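Local coordinates for transcription factor MBP1 (PDB 4UX5), which binds DNA through its N-terminal winged helix-turn-helix domain and probably acts as an activator of RNA polymerase II transcription, at residues A[20-23]-A[28-31]; A[38-43]-A[113-118]; A[44-49]-A[75-80]; A[56-61]-A[101-106]. All blocks are in the same frame, centred on the assembly; numbering follows the deposited sequence.

None of the four contacts is fully buried: interactions 1 and 2 are partly buried, interactions 3 and 4 lie at the surface. Interactions 1 and 2 share one antiparallel sheet, the first pairing its strands 16-22 and 25-32, the second tying its strand 36-41 to the end of helix 110-114. They touch through Tyr28 and Phe115, and both rely on polar groups. Interaction 3 joins the starts of the outer strands of the small second sheet through van der Waals contacts of a tryptophan; Met39 and Arg41 connect it to interaction 2 through the backbone. Interaction 4, on the far side of the chain from interaction 1, is bondless packing beside the helix-turn-helix. Segments of interactions 1, 3 and 4 also reach DNA.

Interaction 1 of 4, residues A[20-23]-A[28-31]; sequences ATYS and YEYQ. With nucleotides of chain D.
Tyr22 meets Glu29 across an antiparallel hairpin of strands 16-22 and 25-32, whose closest CA atoms within these segments are those of Ala20 and Tyr28, 6.5 Å apart. The phenol and the carboxylate do the joining: Tyr22 OH donates to Glu29 OE1 at 2.8 Å, using the syn lone pair of that oxygen. OE1 lies at the edge of the tyrosine ring and in its plane, while the carboxylate is turned 49° from the ring. Glu29 gets there with an extended chain whose CG is anti to the backbone N (chi1 -178°). Ala20 CB adds a looser van der Waals contact, 4.1 Å from Glu29 OE1. The second oxygen has its own partners. Gln31 NE2 donates to Glu29 OE2 at 3.2 Å from above the carboxylate plane, and a water donates to the same OE2 at 2.9 Å. The Tyr22 ring also meets that of Tyr83, their planes almost parallel. Just past the strand, Ser23 N makes a weak bond to OP1 of DC10 of chain D, so the hairpin turn of this DNA-binding domain lies against a phosphate. With three donors around its two oxygens, the Glu29 carboxylate is probably stabilised as an anion and fixed in rotation.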
# COMPACT_ATOMS: atom_id res chain seq x y z
N ALA A 20 8.74 -20.24 -6.47
CA ALA A 20 7.82 -20.18 -5.34
C ALA A 20 6.46 -19.61 -5.73
O ALA A 20 6.28 -19.11 -6.84
CB ALA A 20 8.42 -19.37 -4.21
N THR A 21 5.52 -19.67 -4.80
CA THR A 21 4.19 -19.11 -5.02
C THR A 21 3.72 -18.35 -3.79
O THR A 21 3.58 -18.93 -2.71
CB THR A 21 3.16 -20.21 -5.37
OG1 THR A 21 3.50 -20.79 -6.63
CG2 THR A 21 1.76 -19.62 -5.46
N TYR A 22 3.48 -17.06 -3.95
CA TYR A 22 3.02 -16.23 -2.84
C TYR A 22 1.69 -15.56 -3.19
O TYR A 22 1.59 -14.84 -4.18
CB TYR A 22 4.06 -15.17 -2.49
CG TYR A 22 5.44 -15.75 -2.25
CD1 TYR A 22 5.74 -16.43 -1.08
CD2 TYR A 22 6.45 -15.60 -3.19
CE1 TYR A 22 6.99 -16.96 -0.86
CE2 TYR A 22 7.71 -16.12 -2.98
CZ TYR A 22 7.98 -16.80 -1.81
OH TYR A 22 9.23 -17.32 -1.59
N SER A 23 0.68 -15.82 -2.36
CA SER A 23 -0.67 -15.32 -2.58
C SER A 23 -1.21 -15.72 -3.95
O SER A 23 -1.92 -14.95 -4.60
CB SER A 23 -0.71 -13.79 -2.42
OG SER A 23 -0.39 -13.40 -1.10
N TYR A 28 9.77 -16.45 -9.95
CA TYR A 28 11.12 -17.00 -9.92
C TYR A 28 11.88 -16.27 -8.82
O TYR A 28 11.78 -15.05 -8.71
CB TYR A 28 11.82 -16.84 -11.27
CG TYR A 28 11.09 -17.47 -12.43
CD1 TYR A 28 10.88 -18.85 -12.47
CD2 TYR A 28 10.62 -16.71 -13.49
CE1 TYR A 28 10.22 -19.43 -13.53
CE2 TYR A 28 9.96 -17.28 -14.55
CZ TYR A 28 9.76 -18.65 -14.57
OH TYR A 28 9.10 -19.23 -15.63
N GLU A 29 12.61 -17.02 -8.01
CA GLU A 29 13.34 -16.41 -6.91
C GLU A 29 14.82 -16.78 -6.93
O GLU A 29 15.17 -17.96 -6.82
CB GLU A 29 12.72 -16.80 -5.57
CG GLU A 29 13.40 -16.16 -4.36
CD GLU A 29 12.64 -16.41 -3.07
OE1 GLU A 29 11.49 -16.90 -3.13
OE2 GLU A 29 13.20 -16.13 -1.99
N TYR A 30 15.67 -15.78 -7.07
CA TYR A 30 17.12 -15.97 -7.01
C TYR A 30 17.61 -15.77 -5.59
O TYR A 30 17.48 -14.68 -5.04
CB TYR A 30 17.83 -15.01 -7.96
CG TYR A 30 19.34 -15.08 -7.90
CD1 TYR A 30 20.01 -16.29 -8.10
CD2 TYR A 30 20.11 -13.95 -7.65
CE1 TYR A 30 21.39 -16.36 -8.04
CE2 TYR A 30 21.49 -14.01 -7.59
CZ TYR A 30 22.12 -15.22 -7.79
OH TYR A 30 23.49 -15.29 -7.74
N GLN A 31 18.16 -16.82 -4.99
CA GLN A 31 18.65 -16.73 -3.62
C GLN A 31 20.18 -16.71 -3.59
O GLN A 31 20.84 -17.36 -4.39
CB GLN A 31 18.11 -17.89 -2.79
CG GLN A 31 16.60 -17.86 -2.64
CD GLN A 31 16.08 -18.90 -1.66
OE1 GLN A 31 16.81 -19.80 -1.25
NE2 GLN A 31 14.81 -18.77 -1.28
P DC D 10 0.05 -16.87 1.38
OP1 DC D 10 0.86 -15.71 0.95
OP2 DC D 10 -0.27 -17.91 0.39
O5' DC D 10 0.75 -17.61 2.61
C5' DC D 10 2.13 -17.46 2.83
C4' DC D 10 2.49 -17.81 4.26
O4' DC D 10 1.84 -16.89 5.16
C3' DC D 10 2.05 -19.21 4.70
O3' DC D 10 3.20 -20.00 4.97
C2' DC D 10 1.22 -18.97 5.98
C1' DC D 10 1.59 -17.55 6.37
N1 DC D 10 0.50 -16.82 7.10
C2 DC D 10 0.81 -16.13 8.27
O2 DC D 10 1.98 -16.14 8.69
N3 DC D 10 -0.18 -15.47 8.93
C4 DC D 10 -1.42 -15.49 8.45
N4 DC D 10 -2.36 -14.82 9.13
C5 DC D 10 -1.75 -16.18 7.25
C6 DC D 10 -0.77 -16.83 6.61
P DT D 9 -4.08 -11.26 1.16
OP1 DT D 9 -4.64 -10.75 -0.11
OP2 DT D 9 -4.96 -11.89 2.17
O5' DT D 9 -2.90 -12.29 0.84
C5' DT D 9 -2.90 -13.58 1.44
C4' DT D 9 -1.53 -13.94 1.97
O4' DT D 9 -1.07 -12.89 2.85
C3' DT D 9 -1.48 -15.20 2.81
O3' DT D 9 -1.37 -16.37 1.97
C2' DT D 9 -0.26 -14.97 3.70
C1' DT D 9 -0.20 -13.44 3.83
N1 DT D 9 -0.63 -12.93 5.17
C2 DT D 9 0.32 -12.74 6.15
O2 DT D 9 1.51 -12.96 5.99
N3 DT D 9 -0.17 -12.27 7.34
C4 DT D 9 -1.48 -11.98 7.65
O4 DT D 9 -1.83 -11.56 8.75
C5 DT D 9 -2.42 -12.21 6.57
C6 DT D 9 -1.96 -12.66 5.40
O HOH W 1 11.58 -16.07 0.45

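Interaction 2 of 4, residues A[38-43]-A[113-118]; sequences VMRRRV and FEFSPG
Arg40 lays its guanidinium against Phe115, with CD2 of the phenylalanine over one face of the group and NH2 of the arginine at the edge of the phenylalanine ring. The same NH2 comes within 3.7 Å of Phe115 CB. Its main partner is the backbone: Arg40 NH2 donates to Phe115 O at 2.8 Å with an N-H...O angle of 154°. That bond is slightly off-plane at both ends, since the donor is tilted 22° from the carbonyl plane and the oxygen 15° from the guanidinium plane. Arg40 NH1 reaches the same oxygen only weakly, at 3.4 Å. The arginine chain leaves with CG anti to the backbone N, and its bends at chi2 and chi3 bring NH2 to Phe115 O.

In this winged helix-turn-helix domain of the KilA-N family, Arg40 belongs to strand 36-41, which pairs with strand 25-32 and also bonds through its backbone to Trp46 and Asn48, and Phe115 is the first residue to leave helix 110-114. NH2 also bonds Ile112 O of that helix, so one nitrogen serves two carbonyls around the helix end. A long, weak ion pair from Arg40 NH1 to Asp45 OD1 gives the charge an acidic neighbour.

Phe115 points its CB toward the strand, and its ring meets Tyr28 edge-to-face. Pro117 N sits 4.0 Å above one face of the Phe115 ring, offset toward the rim. Phe113 points its CB away from the strand, and its ring packs on that of Phe106.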
# COMPACT_ATOMS: atom_id res chain seq x y z
N VAL A 38 15.93 -11.99 -4.82
CA VAL A 38 15.28 -11.11 -5.77
C VAL A 38 14.21 -11.90 -6.51
O VAL A 38 14.49 -12.95 -7.08
CB VAL A 38 16.28 -10.51 -6.79
CG1 VAL A 38 15.54 -9.68 -7.83
CG2 VAL A 38 17.33 -9.66 -6.08
N MET A 39 12.98 -11.40 -6.50
CA MET A 39 11.86 -12.12 -7.10
C MET A 39 11.50 -11.59 -8.47
O MET A 39 11.45 -10.38 -8.69
CB MET A 39 10.64 -12.07 -6.18
CG MET A 39 10.84 -12.70 -4.82
SD MET A 39 9.30 -12.80 -3.88
CE MET A 39 9.92 -13.36 -2.29
N ARG A 40 11.23 -12.51 -9.40
CA ARG A 40 10.72 -12.16 -10.72
C ARG A 40 9.39 -12.87 -10.93
O ARG A 40 9.31 -14.09 -10.76
CB ARG A 40 11.72 -12.54 -11.81
CG ARG A 40 11.40 -11.95 -13.17
CD ARG A 40 11.55 -12.96 -14.30
NE ARG A 40 12.94 -13.22 -14.65
CZ ARG A 40 13.33 -13.89 -15.73
NH1 ARG A 40 12.42 -14.37 -16.57
NH2 ARG A 40 14.62 -14.08 -15.97
N ARG A 41 8.35 -12.12 -11.29
CA ARG A 41 7.04 -12.71 -11.51
C ARG A 41 7.02 -13.58 -12.76
O ARG A 41 7.67 -13.26 -13.76
CB ARG A 41 5.97 -11.63 -11.62
CG ARG A 41 5.27 -11.32 -10.31
CD ARG A 41 3.86 -10.82 -10.57
NE ARG A 41 3.86 -9.59 -11.34
CZ ARG A 41 3.76 -8.38 -10.80
NH1 ARG A 41 3.66 -8.25 -9.48
NH2 ARG A 41 3.77 -7.30 -11.57
N ARG A 42 6.27 -14.68 -12.71
CA ARG A 42 6.22 -15.60 -13.84
C ARG A 42 5.26 -15.14 -14.92
O ARG A 42 5.45 -15.44 -16.10
CB ARG A 42 5.83 -17.00 -13.36
CG ARG A 42 5.96 -18.08 -14.43
CD ARG A 42 5.98 -19.47 -13.81
NE ARG A 42 6.39 -19.42 -12.41
CZ ARG A 42 6.91 -20.44 -11.74
NH1 ARG A 42 7.11 -21.60 -12.35
NH2 ARG A 42 7.24 -20.30 -10.47
N VAL A 43 4.23 -14.40 -14.53
CA VAL A 43 3.14 -14.06 -15.45
C VAL A 43 3.47 -12.87 -16.36
O VAL A 43 2.94 -12.78 -17.47
CB VAL A 43 1.83 -13.76 -14.68
CG1 VAL A 43 1.91 -12.41 -13.97
CG2 VAL A 43 0.63 -13.82 -15.61
N PHE A 113 17.99 -12.18 -14.20
CA PHE A 113 17.67 -11.44 -15.42
C PHE A 113 17.81 -12.31 -16.66
O PHE A 113 17.12 -12.11 -17.66
CB PHE A 113 18.57 -10.20 -15.56
CG PHE A 113 18.27 -9.13 -14.56
CD1 PHE A 113 17.17 -8.30 -14.72
CD2 PHE A 113 19.09 -8.94 -13.45
CE1 PHE A 113 16.89 -7.31 -13.80
CE2 PHE A 113 18.81 -7.95 -12.53
CZ PHE A 113 17.71 -7.13 -12.71
N GLU A 114 18.70 -13.29 -16.60
CA GLU A 114 19.02 -14.10 -17.76
C GLU A 114 18.27 -15.43 -17.78
O GLU A 114 18.29 -16.14 -18.79
CB GLU A 114 20.53 -14.36 -17.84
CG GLU A 114 21.35 -13.11 -18.12
CD GLU A 114 22.77 -13.43 -18.56
OE1 GLU A 114 23.11 -14.63 -18.67
OE2 GLU A 114 23.55 -12.48 -18.80
N PHE A 115 17.60 -15.76 -16.68
CA PHE A 115 16.88 -17.03 -16.60
C PHE A 115 15.76 -17.11 -17.63
O PHE A 115 15.05 -16.14 -17.88
CB PHE A 115 16.28 -17.24 -15.20
CG PHE A 115 15.39 -18.45 -15.11
CD1 PHE A 115 15.93 -19.72 -15.01
CD2 PHE A 115 14.01 -18.30 -15.12
CE1 PHE A 115 15.10 -20.83 -14.93
CE2 PHE A 115 13.19 -19.41 -15.05
CZ PHE A 115 13.73 -20.67 -14.95
N SER A 116 15.63 -18.29 -18.23
CA SER A 116 14.59 -18.53 -19.22
C SER A 116 14.13 -19.98 -19.16
O SER A 116 14.94 -20.90 -19.27
CB SER A 116 15.09 -18.20 -20.63
OG SER A 116 14.12 -18.52 -21.61
N PRO A 117 12.82 -20.19 -18.97
CA PRO A 117 12.26 -21.54 -18.92
C PRO A 117 12.32 -22.22 -20.28
O PRO A 117 12.35 -23.45 -20.37
CB PRO A 117 10.82 -21.31 -18.47
CG PRO A 117 10.50 -19.93 -18.93
CD PRO A 117 11.79 -19.15 -18.82
N GLY A 118 12.35 -21.41 -21.33
CA GLY A 118 12.27 -21.89 -22.69
C GLY A 118 11.21 -21.10 -23.43
O GLY A 118 11.26 -19.87 -23.46

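Interaction 3 of 4, residues A[44-49]-A[75-80]; sequences DDWINA and QHEKVQ. With nucleotides of chain C.
Trp46 rests against Gln75 and Glu77, joining the approaches to the outer strands of the small antiparallel sheet in this winged helix-turn-helix domain, with Glu77 the first residue of strand 77-79; strand 88-91 runs between strands 47-48 and 77-79. The first segment starts with an Asx turn: Asp44 OD1 accepts from Trp46 N at 3.2 Å, with the N-H coming from above the carboxylate plane. The other oxygen, Asp44 OD2, stands 3.6 Å above one face of the indole, offset toward its rim.

Next comes Trp46 itself, which carries the contact with the six-membered ring of its indole. Its CG is anti to the carbonyl carbon (chi1 -80°), which sends the indole toward Gln75 and Glu77. Trp46 CZ3 is 3.9 Å from Glu77 CB, which lies at the indole edge near the ring plane. Trp46 CH2 approaches Gln75 CG at 4.1 Å, and the amide of Gln75, whose NE2 bonds Ala125 O, is turned 74° from the indole. Both side chains cross the tryptophan at about a right angle. The carboxylates of Asp44 and Glu77 come within 5.5 Å (OD2 to OE1), a like-charge pair probably eased by Arg41, which forms salt bridges to both residues.

Beyond Ile47, Asn48 is the N-cap of helix 49-55 and its OD1 accepts from His51 N. On the second segment Lys78 and Gln80 face DNA. Lys78 NZ nears a DT11 phosphate of chain C at a doubtfully short distance, whereas Gln80 enters the minor groove, where its NE2 donates to O2 of DC9 of chain C at 3.1 Å and 163°.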
# COMPACT_ATOMS: atom_id res chain seq x y z
N ASP A 44 4.36 -11.99 -15.92
CA ASP A 44 4.69 -10.81 -16.72
C ASP A 44 6.17 -10.43 -16.64
O ASP A 44 6.57 -9.39 -17.17
CB ASP A 44 3.83 -9.62 -16.29
CG ASP A 44 3.89 -9.35 -14.80
OD1 ASP A 44 4.71 -9.99 -14.11
OD2 ASP A 44 3.13 -8.48 -14.32
N ASP A 45 6.95 -11.26 -15.96
CA ASP A 45 8.38 -11.02 -15.79
C ASP A 45 8.71 -9.70 -15.09
O ASP A 45 9.83 -9.21 -15.19
CB ASP A 45 9.10 -11.08 -17.14
CG ASP A 45 9.40 -12.50 -17.58
OD1 ASP A 45 9.37 -13.41 -16.72
OD2 ASP A 45 9.68 -12.70 -18.78
N TRP A 46 7.74 -9.13 -14.39
CA TRP A 46 8.03 -7.95 -13.59
C TRP A 46 8.89 -8.36 -12.40
O TRP A 46 8.75 -9.46 -11.87
CB TRP A 46 6.74 -7.28 -13.12
CG TRP A 46 6.10 -6.41 -14.16
CD1 TRP A 46 6.12 -6.60 -15.51
CD2 TRP A 46 5.36 -5.21 -13.93
NE1 TRP A 46 5.43 -5.59 -16.14
CE2 TRP A 46 4.95 -4.73 -15.19
CE3 TRP A 46 5.00 -4.50 -12.79
CZ2 TRP A 46 4.19 -3.57 -15.33
CZ3 TRP A 46 4.25 -3.35 -12.93
CH2 TRP A 46 3.85 -2.89 -14.19
N ILE A 47 9.79 -7.47 -12.00
CA ILE A 47 10.77 -7.80 -10.98
C ILE A 47 10.68 -6.82 -9.80
O ILE A 47 10.27 -5.67 -9.97
CB ILE A 47 12.20 -7.80 -11.57
CG1 ILE A 47 13.19 -8.51 -10.63
CG2 ILE A 47 12.66 -6.39 -11.91
CD1 ILE A 47 14.45 -8.96 -11.31
N ASN A 48 11.06 -7.29 -8.62
CA ASN A 48 10.97 -6.49 -7.40
C ASN A 48 12.14 -5.50 -7.29
O ASN A 48 13.27 -5.90 -7.00
CB ASN A 48 10.93 -7.40 -6.17
CG ASN A 48 10.43 -6.69 -4.93
OD1 ASN A 48 10.81 -5.55 -4.65
ND2 ASN A 48 9.57 -7.36 -4.17
N ALA A 49 11.86 -4.22 -7.52
CA ALA A 49 12.89 -3.19 -7.50
C ALA A 49 13.42 -2.96 -6.09
O ALA A 49 14.55 -2.52 -5.91
CB ALA A 49 12.34 -1.89 -8.08
N GLN A 75 6.43 3.10 -15.18
CA GLN A 75 5.48 2.01 -15.00
C GLN A 75 5.84 1.18 -13.77
O GLN A 75 6.93 0.62 -13.69
CB GLN A 75 5.46 1.12 -16.25
CG GLN A 75 4.15 0.43 -16.54
CD GLN A 75 4.20 -0.35 -17.85
OE1 GLN A 75 5.25 -0.44 -18.49
NE2 GLN A 75 3.07 -0.92 -18.24
N HIS A 76 4.92 1.12 -12.80
CA HIS A 76 5.22 0.43 -11.55
C HIS A 76 3.98 -0.01 -10.78
O HIS A 76 2.88 0.49 -11.00
CB HIS A 76 6.08 1.33 -10.65
CG HIS A 76 5.31 2.44 -10.00
ND1 HIS A 76 4.85 3.54 -10.70
CD2 HIS A 76 4.91 2.62 -8.72
CE1 HIS A 76 4.20 4.34 -9.87
NE2 HIS A 76 4.23 3.81 -8.66
N GLU A 77 4.18 -0.95 -9.86
CA GLU A 77 3.12 -1.44 -8.98
C GLU A 77 3.67 -1.63 -7.57
O GLU A 77 4.65 -2.34 -7.37
CB GLU A 77 2.54 -2.75 -9.50
CG GLU A 77 1.57 -3.43 -8.54
CD GLU A 77 1.28 -4.87 -8.91
OE1 GLU A 77 1.86 -5.36 -9.91
OE2 GLU A 77 0.49 -5.53 -8.20
N LYS A 78 3.03 -0.99 -6.59
CA LYS A 78 3.47 -1.09 -5.20
C LYS A 78 2.65 -2.14 -4.45
O LYS A 78 1.43 -2.15 -4.52
CB LYS A 78 3.36 0.27 -4.51
CG LYS A 78 4.39 1.28 -4.99
CD LYS A 78 4.13 2.66 -4.43
CE LYS A 78 2.88 3.27 -5.03
NZ LYS A 78 2.67 4.68 -4.58
N VAL A 79 3.35 -3.00 -3.72
CA VAL A 79 2.69 -4.06 -2.96
C VAL A 79 3.04 -4.00 -1.48
O VAL A 79 4.19 -4.17 -1.09
CB VAL A 79 3.06 -5.46 -3.50
CG1 VAL A 79 2.54 -6.55 -2.58
CG2 VAL A 79 2.52 -5.65 -4.91
N GLN A 80 2.02 -3.74 -0.65
CA GLN A 80 2.17 -3.78 0.80
C GLN A 80 1.12 -4.73 1.37
O GLN A 80 0.01 -4.83 0.85
CB GLN A 80 2.01 -2.39 1.41
CG GLN A 80 3.00 -1.36 0.89
CD GLN A 80 2.81 -0.00 1.54
OE1 GLN A 80 2.47 0.97 0.87
NE2 GLN A 80 3.04 0.06 2.85
P DG C 10 9.08 -0.29 -0.61
OP1 DG C 10 9.39 -0.41 -2.06
OP2 DG C 10 10.16 -0.05 0.37
O5' DG C 10 7.97 0.85 -0.46
C5' DG C 10 6.76 0.76 -1.20
C4' DG C 10 5.63 1.49 -0.50
O4' DG C 10 5.57 1.09 0.89
C3' DG C 10 5.75 3.01 -0.49
O3' DG C 10 4.46 3.58 -0.65
C2' DG C 10 6.31 3.30 0.89
C1' DG C 10 5.61 2.23 1.71
N9 DG C 10 6.32 1.90 2.94
C8 DG C 10 7.65 1.56 3.07
N7 DG C 10 8.01 1.31 4.30
C5 DG C 10 6.84 1.50 5.03
C6 DG C 10 6.62 1.37 6.43
O6 DG C 10 7.43 1.06 7.31
N1 DG C 10 5.29 1.65 6.76
C2 DG C 10 4.31 2.00 5.86
N2 DG C 10 3.09 2.23 6.37
N3 DG C 10 4.51 2.12 4.56
C4 DG C 10 5.80 1.86 4.22
P DT C 11 4.31 5.08 -1.22
OP1 DT C 11 3.25 5.04 -2.25
OP2 DT C 11 5.66 5.58 -1.56
O5' DT C 11 3.77 5.90 0.03
C5' DT C 11 4.65 6.73 0.77
C4' DT C 11 4.15 6.90 2.20
O4' DT C 11 4.74 5.89 3.02
C3' DT C 11 4.53 8.23 2.84
O3' DT C 11 3.40 9.08 2.89
C2' DT C 11 5.02 7.86 4.26
C1' DT C 11 4.81 6.35 4.34
N1 DT C 11 5.94 5.66 5.00
C2 DT C 11 5.83 5.31 6.33
O2 DT C 11 4.84 5.54 7.00
N3 DT C 11 6.93 4.68 6.85
C4 DT C 11 8.10 4.37 6.19
O4 DT C 11 9.04 3.79 6.74
C5 DT C 11 8.14 4.76 4.81
C6 DT C 11 7.08 5.38 4.28
P DC C 9 11.37 -4.58 3.08
OP1 DC C 9 11.93 -5.76 2.39
OP2 DC C 9 12.26 -3.71 3.89
O5' DC C 9 10.59 -3.68 2.02
C5' DC C 9 9.64 -4.28 1.15
C4' DC C 9 8.29 -3.58 1.24
O4' DC C 9 7.67 -3.87 2.50
C3' DC C 9 8.33 -2.06 1.18
O3' DC C 9 8.32 -1.64 -0.18
C2' DC C 9 7.05 -1.65 1.92
C1' DC C 9 6.72 -2.87 2.79
N1 DC C 9 6.75 -2.59 4.26
C2 DC C 9 5.56 -2.31 4.94
O2 DC C 9 4.50 -2.27 4.32
N3 DC C 9 5.61 -2.07 6.28
C4 DC C 9 6.77 -2.12 6.92
N4 DC C 9 6.77 -1.88 8.24
C5 DC C 9 7.99 -2.41 6.25
C6 DC C 9 7.94 -2.64 4.93

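Interaction 4 of 4, residues A[56-61]-A[101-106]; sequences AGFDKP and HRNNIF. With nucleotides of chain C.
The Phe58 ring and the Asn103 amide stand almost perpendicular, 87° apart, with Asn103 CB at the edge of the ring and in its plane. Asn103 OD1 approaches the same end of the ring obliquely, 3.2 Å from Phe58 CE2 and 3.4 Å from Phe58 CZ. Elsewhere in segment 101-106, His101 CE1 lies 3.4 Å above the plane of the Phe106 ring, over its centre.

Phe58 belongs to the turn of what is, by its layout, the helix-turn-helix, between helices 49-55 and 60-71. Asn103 leaves the end of helix 93-102, which a Schellman motif closes: Asn104 has positive phi and bonds back to His101 O, and Ile105 N to Ala100 O. The amide nitrogen of Asn103 turns back to its own helix and bonds Leu99 O, which leaves OD1 directed at the phenylalanine. Leu53 and Ile66 pack on both Phe58 and Asn103, placing the pair between the two helices of the motif.

Ala56 and Ile105 form the second, apolar half. Ile105 CG1 is anti to its backbone N (chi1 -160°) and comes 4.0 Å from Ala56 N, while the CB atoms of Ala56 and Ile105 are 4.5 Å apart. No hydrogen bond crosses this surface contact. Past the turn, Asp59 is the N-cap of helix 60-71, and Lys60 reaches the major-groove edge of the DNA: its NZ donates to N7 of DG10 of chain C at 2.9 Å.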
# COMPACT_ATOMS: atom_id res chain seq x y z
N ALA A 56 21.88 -4.08 -3.62
CA ALA A 56 22.89 -3.03 -3.54
C ALA A 56 23.01 -2.59 -2.09
O ALA A 56 22.25 -3.04 -1.23
CB ALA A 56 22.52 -1.86 -4.44
N GLY A 57 23.97 -1.71 -1.80
CA GLY A 57 24.26 -1.34 -0.42
C GLY A 57 23.25 -0.43 0.26
O GLY A 57 23.44 -0.03 1.40
N PHE A 58 22.16 -0.11 -0.44
CA PHE A 58 21.20 0.88 0.03
C PHE A 58 20.35 0.42 1.22
O PHE A 58 19.77 -0.66 1.19
CB PHE A 58 20.27 1.30 -1.11
CG PHE A 58 20.99 1.90 -2.27
CD1 PHE A 58 21.72 3.07 -2.11
CD2 PHE A 58 20.94 1.32 -3.52
CE1 PHE A 58 22.39 3.64 -3.18
CE2 PHE A 58 21.60 1.88 -4.60
CZ PHE A 58 22.33 3.04 -4.43
N ASP A 59 20.28 1.27 2.24
CA ASP A 59 19.40 1.02 3.38
C ASP A 59 18.04 1.65 3.13
O ASP A 59 17.79 2.20 2.06
CB ASP A 59 20.03 1.57 4.67
CG ASP A 59 20.19 3.07 4.64
OD1 ASP A 59 20.28 3.65 3.53
OD2 ASP A 59 20.24 3.69 5.72
N LYS A 60 17.16 1.60 4.13
CA LYS A 60 15.76 2.00 3.95
C LYS A 60 15.58 3.44 3.43
O LYS A 60 14.92 3.62 2.40
CB LYS A 60 14.98 1.82 5.26
CG LYS A 60 13.47 1.94 5.11
CD LYS A 60 12.94 0.89 4.15
CE LYS A 60 11.42 0.97 4.01
NZ LYS A 60 10.71 0.73 5.30
N PRO A 61 16.17 4.45 4.09
CA PRO A 61 15.90 5.81 3.60
C PRO A 61 16.50 6.07 2.22
O PRO A 61 15.93 6.85 1.44
CB PRO A 61 16.57 6.71 4.65
CG PRO A 61 16.78 5.84 5.84
CD PRO A 61 17.04 4.48 5.28
N HIS A 101 21.69 -1.87 -13.51
CA HIS A 101 22.88 -1.30 -14.12
C HIS A 101 23.22 0.04 -13.48
O HIS A 101 24.34 0.24 -13.02
CB HIS A 101 22.71 -1.15 -15.63
CG HIS A 101 22.93 -2.42 -16.39
ND1 HIS A 101 21.91 -3.11 -17.02
CD2 HIS A 101 24.06 -3.13 -16.62
CE1 HIS A 101 22.40 -4.18 -17.61
NE2 HIS A 101 23.71 -4.22 -17.38
N ARG A 102 22.24 0.95 -13.45
CA ARG A 102 22.43 2.30 -12.91
C ARG A 102 22.93 2.29 -11.47
O ARG A 102 23.58 3.24 -11.03
CB ARG A 102 21.13 3.11 -12.99
CG ARG A 102 20.61 3.33 -14.40
CD ARG A 102 19.61 4.48 -14.45
NE ARG A 102 18.60 4.40 -13.40
CZ ARG A 102 17.42 3.80 -13.54
NH1 ARG A 102 17.09 3.22 -14.69
NH2 ARG A 102 16.56 3.78 -12.53
N ASN A 103 22.63 1.23 -10.73
CA ASN A 103 23.04 1.12 -9.34
C ASN A 103 24.12 0.06 -9.14
O ASN A 103 24.33 -0.42 -8.02
CB ASN A 103 21.84 0.83 -8.45
CG ASN A 103 20.86 1.99 -8.40
OD1 ASN A 103 20.97 2.87 -7.56
ND2 ASN A 103 19.89 1.99 -9.31
N ASN A 104 24.78 -0.32 -10.23
CA ASN A 104 25.98 -1.15 -10.17
C ASN A 104 25.78 -2.50 -9.46
O ASN A 104 26.53 -2.83 -8.54
CB ASN A 104 27.11 -0.37 -9.49
CG ASN A 104 28.49 -0.91 -9.82
OD1 ASN A 104 28.74 -1.37 -10.94
ND2 ASN A 104 29.40 -0.86 -8.85
N ILE A 105 24.79 -3.27 -9.89
CA ILE A 105 24.47 -4.52 -9.20
C ILE A 105 24.00 -5.61 -10.18
O ILE A 105 23.67 -6.72 -9.77
CB ILE A 105 23.39 -4.29 -8.11
CG1 ILE A 105 23.39 -5.42 -7.07
CG2 ILE A 105 22.01 -4.10 -8.74
CD1 ILE A 105 24.72 -5.62 -6.39
N PHE A 106 23.98 -5.28 -11.46
CA PHE A 106 23.50 -6.21 -12.48
C PHE A 106 24.29 -7.52 -12.51
O PHE A 106 23.73 -8.59 -12.73
CB PHE A 106 23.53 -5.56 -13.86
CG PHE A 106 23.06 -6.47 -14.96
CD1 PHE A 106 21.70 -6.62 -15.22
CD2 PHE A 106 23.96 -7.19 -15.72
CE1 PHE A 106 21.26 -7.46 -16.22
CE2 PHE A 106 23.52 -8.03 -16.73
CZ PHE A 106 22.17 -8.16 -16.98
P DG C 10 9.08 -0.29 -0.61
OP1 DG C 10 9.39 -0.41 -2.06
OP2 DG C 10 10.16 -0.05 0.37
O5' DG C 10 7.97 0.85 -0.46
C5' DG C 10 6.76 0.76 -1.20
C4' DG C 10 5.63 1.49 -0.50
O4' DG C 10 5.57 1.09 0.89
C3' DG C 10 5.75 3.01 -0.49
O3' DG C 10 4.46 3.58 -0.65
C2' DG C 10 6.31 3.30 0.89
C1' DG C 10 5.61 2.23 1.71
N9 DG C 10 6.32 1.90 2.94
C8 DG C 10 7.65 1.56 3.07
N7 DG C 10 8.01 1.31 4.30
C5 DG C 10 6.84 1.50 5.03
C6 DG C 10 6.62 1.37 6.43
O6 DG C 10 7.43 1.06 7.31
N1 DG C 10 5.29 1.65 6.76
C2 DG C 10 4.31 2.00 5.86
N2 DG C 10 3.09 2.23 6.37
N3 DG C 10 4.51 2.12 4.56
C4 DG C 10 5.80 1.86 4.22